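PDB 6UH2: short chain dehydrogenase from Leptospira borgpetersenii serovar Hardjo-bovis, which binds NAD+ and, as a member of the short-chain dehydrogenase/reductase family, probably interconverts an alcohol (CH-OH) and a carbonyl group. Local coordinates for residues I144-G149 / F238-S243; F148-G153 / E171-T176. All coordinates share one frame; numbering follows the deposited sequence.

Both contacts start from strand 144-148 of the parallel sheet or the loop that leaves it. In contact 1 the first half of the strand packs against segment 238-243, a buried join in the Rossmann fold; in contact 2 the chain just past the strand turns against helix 171-191, the next helix in the sequence. The centres of the two contacts lie about 18 Å apart, and Phe148 and Gly149 belong to both ranges. NAD lies at this shared end, just past the strand, where Gly149 O is 3.5 Å from C6N of the nicotinamide. Contact 2 adds Ser150 and Tyr173 to the pocket, whereas Ile144 and Leu146 with Leu240, Thr241 and Ser242 of contact 1 stand back from the cofactor.

Contact 1: residues I144-G149 / F238-S243; sequences IILNFG and FFLTSS. With NAD (nicotinamide-adenine-dinucleotide), chain D.
Ile144 and Thr241 mark the closest backbone approach, their CA atoms 6.3 Å apart, where strand 144-148 passes segment 238-243. The strand sits inside the seven-stranded parallel sheet of a Rossmann fold, between strands 93-96 and 197-203, and helix 231-240 packs on one side of that sheet. No direct hydrogen bond joins the two segments; a water does so instead, donating to Ile145 O and, over 2.9 Å, to Leu240 O, so that a strand carbonyl and the Leu240 carbonyl are satisfied together. Ile144 and Leu146 both point toward segment 238-243, while Ile145 between them points away. Ile144 reaches over with two branches. Its CG2, anti to the backbone N, comes 3.5 Å from Leu240 O, and its CD1 lies 3.6 Å from Thr241 O, so an apolar side chain covers two successive carbonyls. Leu146 meets the same two residues through their side chains: its CD1 touches Leu240 CD1 at 3.9 Å, the two leucines crossing at about a right angle, and its CB lies against the methyl CG2 of Thr241. A chi1 of 59° sets Thr241 OG1 between the backbone N and the carbonyl carbon, which puts CG2 anti to the carbonyl carbon. OG1 is hydrogen-bonded to Tyr40 OH and Val237 O, and CG2 is the part of the Thr241 side chain that packs on the strand. Leu240 also touches Ile201 of the neighbouring strand 197-203, and Phe239 stacks on Phe239 of the second subunit. At the far end of the strand segment Phe148, which has no part in this packing, places CD2 3.7 Å from the ribose oxygen O4D of NAD.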
loop_
_atom_site.group_PDB
_atom_site.type_symbol
_atom_site.label_atom_id
_atom_site.label_comp_id
_atom_site.label_asym_id
_atom_site.label_seq_id
_atom_site.Cartn_x
_atom_site.Cartn_y
_atom_site.Cartn_z
ATOM N N ILE B 144 -7.017 -0.007 14.698
ATOM C CA ILE B 144 -6.858 -0.202 13.252
ATOM C C ILE B 144 -7.354 -1.594 12.877
ATOM O O ILE B 144 -6.966 -2.586 13.502
ATOM C CB ILE B 144 -5.394 -0.034 12.799
ATOM C CG1 ILE B 144 -4.858 1.352 13.174
ATOM C CG2 ILE B 144 -5.242 -0.270 11.275
ATOM C CD1 ILE B 144 -3.346 1.472 12.988
ATOM N N ILE B 145 -8.163 -1.672 11.827
ATOM C CA ILE B 145 -8.653 -2.940 11.294
ATOM C C ILE B 145 -8.000 -3.182 9.940
ATOM O O ILE B 145 -7.871 -2.262 9.121
ATOM C CB ILE B 145 -10.192 -2.939 11.179
ATOM C CG1 ILE B 145 -10.832 -2.745 12.564
ATOM C CG2 ILE B 145 -10.700 -4.205 10.500
ATOM C CD1 ILE B 145 -12.372 -2.640 12.532
ATOM N N LEU B 146 -7.590 -4.423 9.698
ATOM C CA LEU B 146 -7.059 -4.812 8.393
ATOM C C LEU B 146 -7.791 -6.062 7.938
ATOM O O LEU B 146 -7.724 -7.095 8.611
ATOM C CB LEU B 146 -5.546 -5.065 8.440
ATOM C CG LEU B 146 -4.949 -5.530 7.100
ATOM C CD1 LEU B 146 -5.110 -4.445 6.018
ATOM C CD2 LEU B 146 -3.472 -5.952 7.251
ATOM N N ASN B 147 -8.492 -5.959 6.811
ATOM C CA ASN B 147 -9.245 -7.066 6.238
ATOM C C ASN B 147 -8.437 -7.731 5.129
ATOM O O ASN B 147 -7.433 -7.197 4.647
ATOM C CB ASN B 147 -10.598 -6.569 5.708
ATOM C CG ASN B 147 -11.474 -6.025 6.808
ATOM O OD1 ASN B 147 -11.450 -6.532 7.931
ATOM N ND2 ASN B 147 -12.238 -4.980 6.507
ATOM N N PHE B 148 -8.884 -8.916 4.722
ATOM C CA PHE B 148 -8.205 -9.670 3.675
ATOM C C PHE B 148 -9.178 -9.920 2.530
ATOM O O PHE B 148 -10.191 -10.609 2.700
ATOM C CB PHE B 148 -7.594 -10.966 4.223
ATOM C CG PHE B 148 -6.147 -10.806 4.596
ATOM C CD1 PHE B 148 -5.794 -10.133 5.758
ATOM C CD2 PHE B 148 -5.140 -11.257 3.749
ATOM C CE1 PHE B 148 -4.446 -9.941 6.087
ATOM C CE2 PHE B 148 -3.807 -11.066 4.068
ATOM C CZ PHE B 148 -3.456 -10.407 5.240
ATOM N N GLY B 149 -8.888 -9.302 1.383
ATOM C CA GLY B 149 -9.608 -9.581 0.161
ATOM C C GLY B 149 -8.915 -10.678 -0.616
ATOM O O GLY B 149 -8.466 -11.678 -0.038
ATOM N N PHE B 238 2.356 -4.391 7.700
ATOM C CA PHE B 238 2.971 -3.454 8.638
ATOM C C PHE B 238 2.674 -2.011 8.246
ATOM O O PHE B 238 2.369 -1.173 9.105
ATOM C CB PHE B 238 4.489 -3.678 8.705
ATOM C CG PHE B 238 4.915 -4.824 9.606
ATOM C CD1 PHE B 238 3.977 -5.674 10.185
ATOM C CD2 PHE B 238 6.259 -5.036 9.880
ATOM C CE1 PHE B 238 4.378 -6.720 11.012
ATOM C CE2 PHE B 238 6.672 -6.079 10.722
ATOM C CZ PHE B 238 5.723 -6.923 11.281
ATOM N N PHE B 239 2.764 -1.700 6.952
ATOM C CA PHE B 239 2.457 -0.346 6.496
ATOM C C PHE B 239 1.062 0.084 6.937
ATOM O O PHE B 239 0.884 1.159 7.529
ATOM C CB PHE B 239 2.588 -0.267 4.975
ATOM C CG PHE B 239 2.132 1.045 4.396
ATOM C CD1 PHE B 239 2.799 2.217 4.704
ATOM C CD2 PHE B 239 1.030 1.100 3.543
ATOM C CE1 PHE B 239 2.387 3.437 4.169
ATOM C CE2 PHE B 239 0.613 2.315 2.999
ATOM C CZ PHE B 239 1.293 3.482 3.315
ATOM N N LEU B 240 0.055 -0.748 6.668
ATOM C CA LEU B 240 -1.330 -0.352 6.918
ATOM C C LEU B 240 -1.732 -0.457 8.387
ATOM O O LEU B 240 -2.832 -0.023 8.750
ATOM C CB LEU B 240 -2.290 -1.196 6.069
ATOM C CG LEU B 240 -2.200 -0.996 4.542
ATOM C CD1 LEU B 240 -3.061 -2.011 3.773
ATOM C CD2 LEU B 240 -2.647 0.423 4.195
ATOM N N THR B 241 -0.897 -1.025 9.248
ATOM C CA THR B 241 -1.238 -1.091 10.664
ATOM C C THR B 241 -0.290 -0.268 11.529
ATOM O O THR B 241 -0.265 -0.449 12.748
ATOM C CB THR B 241 -1.274 -2.541 11.153
ATOM O OG1 THR B 241 0.010 -3.160 10.955
ATOM C CG2 THR B 241 -2.387 -3.320 10.422
ATOM N N SER B 242 0.469 0.645 10.925
ATOM C CA SER B 242 1.438 1.474 11.633
ATOM C C SER B 242 1.200 2.952 11.321
ATOM O O SER B 242 0.414 3.312 10.441
ATOM C CB SER B 242 2.867 1.095 11.240
ATOM O OG SER B 242 3.098 1.475 9.893
ATOM N N SER B 243 1.927 3.816 12.033
ATOM C CA SER B 243 1.820 5.256 11.809
ATOM C C SER B 243 2.328 5.694 10.439
ATOM O O SER B 243 2.136 6.859 10.072
ATOM C CB SER B 243 2.582 6.004 12.906
ATOM O OG SER B 243 3.953 5.656 12.861
HETATM P PA NAD D . -5.401 -21.016 4.999
HETATM O O1A NAD D . -6.487 -21.991 4.479
HETATM O O2A NAD D . -3.942 -21.469 5.075
HETATM O O5B NAD D . -5.818 -20.402 6.460
HETATM C C5B NAD D . -7.127 -19.974 6.787
HETATM C C4B NAD D . -7.174 -20.079 8.288
HETATM O O4B NAD D . -8.528 -19.606 8.640
HETATM C C3B NAD D . -7.038 -21.519 8.808
HETATM O O3B NAD D . -6.101 -21.576 9.910
HETATM C C2B NAD D . -8.447 -21.826 9.335
HETATM O O2B NAD D . -8.425 -22.739 10.442
HETATM C C1B NAD D . -8.995 -20.422 9.683
HETATM N N9A NAD D . -10.447 -20.540 9.774
HETATM C C8A NAD D . -11.309 -21.284 8.970
HETATM N N7A NAD D . -12.542 -21.202 9.393
HETATM C C5A NAD D . -12.496 -20.396 10.530
HETATM C C6A NAD D . -13.464 -19.964 11.430
HETATM N N6A NAD D . -14.764 -20.299 11.307
HETATM N N1A NAD D . -13.079 -19.169 12.440
HETATM C C2A NAD D . -11.797 -18.826 12.576
HETATM N N3A NAD D . -10.798 -19.203 11.773
HETATM C C4A NAD D . -11.199 -19.988 10.761
HETATM O O3 NAD D . -5.467 -19.640 4.149
HETATM P PN NAD D . -4.351 -18.576 3.677
HETATM O O1N NAD D . -3.847 -18.902 2.248
HETATM O O2N NAD D . -3.419 -18.332 4.868
HETATM O O5D NAD D . -5.429 -17.306 3.462
HETATM C C5D NAD D . -5.526 -16.320 4.466
HETATM C C4D NAD D . -6.403 -15.207 3.897
HETATM O O4D NAD D . -5.890 -14.727 2.591
HETATM C C3D NAD D . -7.795 -15.747 3.570
HETATM O O3D NAD D . -8.788 -14.737 3.780
HETATM C C2D NAD D . -7.778 -16.044 2.039
HETATM O O2D NAD D . -9.053 -15.944 1.426
HETATM C C1D NAD D . -6.849 -14.884 1.579
HETATM N N1N NAD D . -6.101 -15.169 0.303
HETATM C C2N NAD D . -5.306 -16.267 0.179
HETATM C C3N NAD D . -4.647 -16.481 -1.005
HETATM C C7N NAD D . -3.783 -17.688 -1.133
HETATM O O7N NAD D . -3.351 -17.974 -2.239
HETATM N N7N NAD D . -3.507 -18.407 -0.022
HETATM C C4N NAD D . -4.809 -15.555 -2.051
HETATM C C5N NAD D . -5.617 -14.468 -1.899
HETATM C C6N NAD D . -6.271 -14.278 -0.683
HETATM O O HOH W 1 -5.490 -0.792 8.026
#

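Contact 2: residues F148-G153 / E171-T176; sequences FGSIYG and EVYAMT. With NAD (nicotinamide-adenine-dinucleotide), chain D.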
loop_
_atom_site.group_PDB
_atom_site.type_symbol
_atom_site.label_atom_id
_atom_site.label_comp_id
_atom_site.label_asym_id
_atom_site.label_seq_id
_atom_site.Cartn_x
_atom_site.Cartn_y
_atom_site.Cartn_z
ATOM N N PHE B 148 -8.884 -8.916 4.722
ATOM C CA PHE B 148 -8.205 -9.670 3.675
ATOM C C PHE B 148 -9.178 -9.920 2.530
ATOM O O PHE B 148 -10.191 -10.609 2.700
ATOM C CB PHE B 148 -7.594 -10.966 4.223
ATOM C CG PHE B 148 -6.147 -10.806 4.596
ATOM C CD1 PHE B 148 -5.794 -10.133 5.758
ATOM C CD2 PHE B 148 -5.140 -11.257 3.749
ATOM C CE1 PHE B 148 -4.446 -9.941 6.087
ATOM C CE2 PHE B 148 -3.807 -11.066 4.068
ATOM C CZ PHE B 148 -3.456 -10.407 5.240
ATOM N N GLY B 149 -8.888 -9.302 1.383
ATOM C CA GLY B 149 -9.608 -9.581 0.161
ATOM C C GLY B 149 -8.915 -10.678 -0.616
ATOM O O GLY B 149 -8.466 -11.678 -0.038
ATOM N N SER B 150 -8.812 -10.479 -1.929
ATOM C CA SER B 150 -8.169 -11.389 -2.864
ATOM C C SER B 150 -8.162 -10.720 -4.227
ATOM O O SER B 150 -9.053 -9.918 -4.539
ATOM C CB SER B 150 -8.909 -12.737 -2.954
ATOM O OG SER B 150 -8.402 -13.492 -4.049
ATOM N N ILE B 151 -7.172 -11.073 -5.050
ATOM C CA ILE B 151 -7.267 -10.685 -6.456
ATOM C C ILE B 151 -8.611 -11.090 -7.040
ATOM O O ILE B 151 -9.106 -10.455 -7.979
ATOM C CB ILE B 151 -6.117 -11.298 -7.278
ATOM C CG1 ILE B 151 -6.064 -12.816 -7.070
ATOM C CG2 ILE B 151 -4.799 -10.627 -6.910
ATOM C CD1 ILE B 151 -5.188 -13.557 -8.086
ATOM N N TYR B 152 -9.221 -12.154 -6.523
ATOM C CA TYR B 152 -10.469 -12.629 -7.108
ATOM C C TYR B 152 -11.692 -11.900 -6.566
ATOM O O TYR B 152 -12.813 -12.233 -6.957
ATOM C CB TYR B 152 -10.614 -14.142 -6.905
ATOM C CG TYR B 152 -9.574 -14.926 -7.684
ATOM C CD1 TYR B 152 -9.141 -14.488 -8.934
ATOM C CD2 TYR B 152 -9.011 -16.081 -7.168
ATOM C CE1 TYR B 152 -8.181 -15.188 -9.641
ATOM C CE2 TYR B 152 -8.049 -16.786 -7.871
ATOM C CZ TYR B 152 -7.639 -16.334 -9.104
ATOM O OH TYR B 152 -6.683 -17.027 -9.815
ATOM N N GLY B 153 -11.506 -10.935 -5.672
ATOM C CA GLY B 153 -12.558 -9.992 -5.365
ATOM C C GLY B 153 -12.486 -8.731 -6.186
ATOM O O GLY B 153 -13.312 -7.830 -6.006
ATOM N N GLU B 171 -17.927 -19.001 -7.435
ATOM C CA GLU B 171 -18.683 -17.755 -7.452
ATOM C C GLU B 171 -18.760 -17.125 -6.072
ATOM O O GLU B 171 -18.702 -15.899 -5.941
ATOM C CB GLU B 171 -20.094 -17.996 -7.999
ATOM C CG GLU B 171 -21.009 -18.840 -7.094
ATOM C CD GLU B 171 -20.404 -20.183 -6.744
ATOM O OE1 GLU B 171 -20.076 -20.930 -7.677
ATOM O OE2 GLU B 171 -20.223 -20.483 -5.542
ATOM N N VAL B 172 -18.888 -17.947 -5.026
ATOM C CA VAL B 172 -19.124 -17.399 -3.698
ATOM C C VAL B 172 -17.850 -16.763 -3.152
ATOM O O VAL B 172 -17.911 -15.824 -2.351
ATOM C CB VAL B 172 -19.682 -18.495 -2.762
ATOM C CG1 VAL B 172 -18.656 -19.625 -2.549
ATOM C CG2 VAL B 172 -20.110 -17.895 -1.433
ATOM N N TYR B 173 -16.680 -17.259 -3.568
ATOM C CA TYR B 173 -15.436 -16.600 -3.174
ATOM C C TYR B 173 -15.346 -15.207 -3.787
ATOM O O TYR B 173 -14.991 -14.241 -3.099
ATOM C CB TYR B 173 -14.240 -17.454 -3.588
ATOM C CG TYR B 173 -12.930 -17.025 -2.967
ATOM C CD1 TYR B 173 -12.664 -17.270 -1.630
ATOM C CD2 TYR B 173 -11.957 -16.379 -3.722
ATOM C CE1 TYR B 173 -11.447 -16.890 -1.058
ATOM C CE2 TYR B 173 -10.748 -15.987 -3.162
ATOM C CZ TYR B 173 -10.501 -16.248 -1.829
ATOM O OH TYR B 173 -9.301 -15.864 -1.255
ATOM N N ALA B 174 -15.676 -15.081 -5.076
ATOM C CA ALA B 174 -15.703 -13.766 -5.711
ATOM C C ALA B 174 -16.707 -12.852 -5.023
ATOM O O ALA B 174 -16.413 -11.687 -4.736
ATOM C CB ALA B 174 -16.044 -13.907 -7.197
ATOM N N MET B 175 -17.904 -13.374 -4.743
ATOM C CA MET B 175 -18.925 -12.585 -4.058
ATOM C C MET B 175 -18.427 -12.082 -2.710
ATOM O O MET B 175 -18.539 -10.889 -2.399
ATOM C CB MET B 175 -20.182 -13.427 -3.858
ATOM C CG MET B 175 -21.098 -13.549 -5.067
ATOM S SD MET B 175 -22.408 -14.718 -4.631
ATOM C CE MET B 175 -23.829 -14.027 -5.495
ATOM N N THR B 176 -17.906 -12.984 -1.875
ATOM C CA THR B 176 -17.593 -12.569 -0.506
ATOM C C THR B 176 -16.336 -11.709 -0.436
ATOM O O THR B 176 -16.239 -10.840 0.440
ATOM C CB THR B 176 -17.444 -13.774 0.436
ATOM O OG1 THR B 176 -16.384 -14.625 -0.012
ATOM C CG2 THR B 176 -18.765 -14.575 0.509
HETATM P PA NAD D . -5.401 -21.016 4.999
HETATM O O1A NAD D . -6.487 -21.991 4.479
HETATM O O2A NAD D . -3.942 -21.469 5.075
HETATM O O5B NAD D . -5.818 -20.402 6.460
HETATM C C5B NAD D . -7.127 -19.974 6.787
HETATM C C4B NAD D . -7.174 -20.079 8.288
HETATM O O4B NAD D . -8.528 -19.606 8.640
HETATM C C3B NAD D . -7.038 -21.519 8.808
HETATM O O3B NAD D . -6.101 -21.576 9.910
HETATM C C2B NAD D . -8.447 -21.826 9.335
HETATM O O2B NAD D . -8.425 -22.739 10.442
HETATM C C1B NAD D . -8.995 -20.422 9.683
HETATM N N9A NAD D . -10.447 -20.540 9.774
HETATM C C8A NAD D . -11.309 -21.284 8.970
HETATM N N7A NAD D . -12.542 -21.202 9.393
HETATM C C5A NAD D . -12.496 -20.396 10.530
HETATM C C6A NAD D . -13.464 -19.964 11.430
HETATM N N6A NAD D . -14.764 -20.299 11.307
HETATM N N1A NAD D . -13.079 -19.169 12.440
HETATM C C2A NAD D . -11.797 -18.826 12.576
HETATM N N3A NAD D . -10.798 -19.203 11.773
HETATM C C4A NAD D . -11.199 -19.988 10.761
HETATM O O3 NAD D . -5.467 -19.640 4.149
HETATM P PN NAD D . -4.351 -18.576 3.677
HETATM O O1N NAD D . -3.847 -18.902 2.248
HETATM O O2N NAD D . -3.419 -18.332 4.868
HETATM O O5D NAD D . -5.429 -17.306 3.462
HETATM C C5D NAD D . -5.526 -16.320 4.466
HETATM C C4D NAD D . -6.403 -15.207 3.897
HETATM O O4D NAD D . -5.890 -14.727 2.591
HETATM C C3D NAD D . -7.795 -15.747 3.570
HETATM O O3D NAD D . -8.788 -14.737 3.780
HETATM C C2D NAD D . -7.778 -16.044 2.039
HETATM O O2D NAD D . -9.053 -15.944 1.426
HETATM C C1D NAD D . -6.849 -14.884 1.579
HETATM N N1N NAD D . -6.101 -15.169 0.303
HETATM C C2N NAD D . -5.306 -16.267 0.179
HETATM C C3N NAD D . -4.647 -16.481 -1.005
HETATM C C7N NAD D . -3.783 -17.688 -1.133
HETATM O O7N NAD D . -3.351 -17.974 -2.239
HETATM N N7N NAD D . -3.507 -18.407 -0.022
HETATM C C4N NAD D . -4.809 -15.555 -2.051
HETATM C C5N NAD D . -5.617 -14.468 -1.899
HETATM C C6N NAD D . -6.271 -14.278 -0.683
HETATM O O HOH W 2 -7.409 -16.055 -3.750
#
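Tyr173, Tyr152 and Ala174 give up the most surface here, with Ser150 at the edge of the Tyr173 ring. That ring extends from helix 171-191 toward the loop after strand 144-148, its CG anti to the backbone N (chi1 -167°), and is met along one edge by Ser150 and Tyr152. Ser150 OG lies near the ring plane, 3.5 Å from Tyr173 CE2, and Tyr152 CB follows at 4.1 Å from Tyr173 CD2. Ser150 OG also accepts a nearly straight bond from Tyr152 N (2.9 Å, N-H...O angle 169°), an ST turn that fixes the hydroxyl at the start of the short 3-10 segment 151-153. Ser150, Tyr173 and Lys177 match the Ser-Tyr-Lys catalytic triad of the short-chain dehydrogenases, Tyr173 and Lys177 in the YxxxK spacing; in that family the serine and tyrosine hydroxyls face the substrate carbonyl or alcohol beside the nicotinamide, and by analogy they are probably catalytic here. A water joins the two hydroxyls, 2.8 Å from Ser150 OG and 3.1 Å from Tyr173 OH. Tyr173 OH is in addition hydrogen-bonded to the ribose hydroxyl O2D of NAD at 2.7 Å, with O2D lying in the plane of the ring at its edge. Lys177, one helical turn on, bonds through NZ to both NAD and Phe148 O, linking the strand end to the cofactor. Farther from the pocket, Tyr152 O meets Ala174: it receives a CA-H...O contact from Ala174 CA (3.5 Å, 143° at the hydrogen) and also touches Ala174 CB at 3.6 Å.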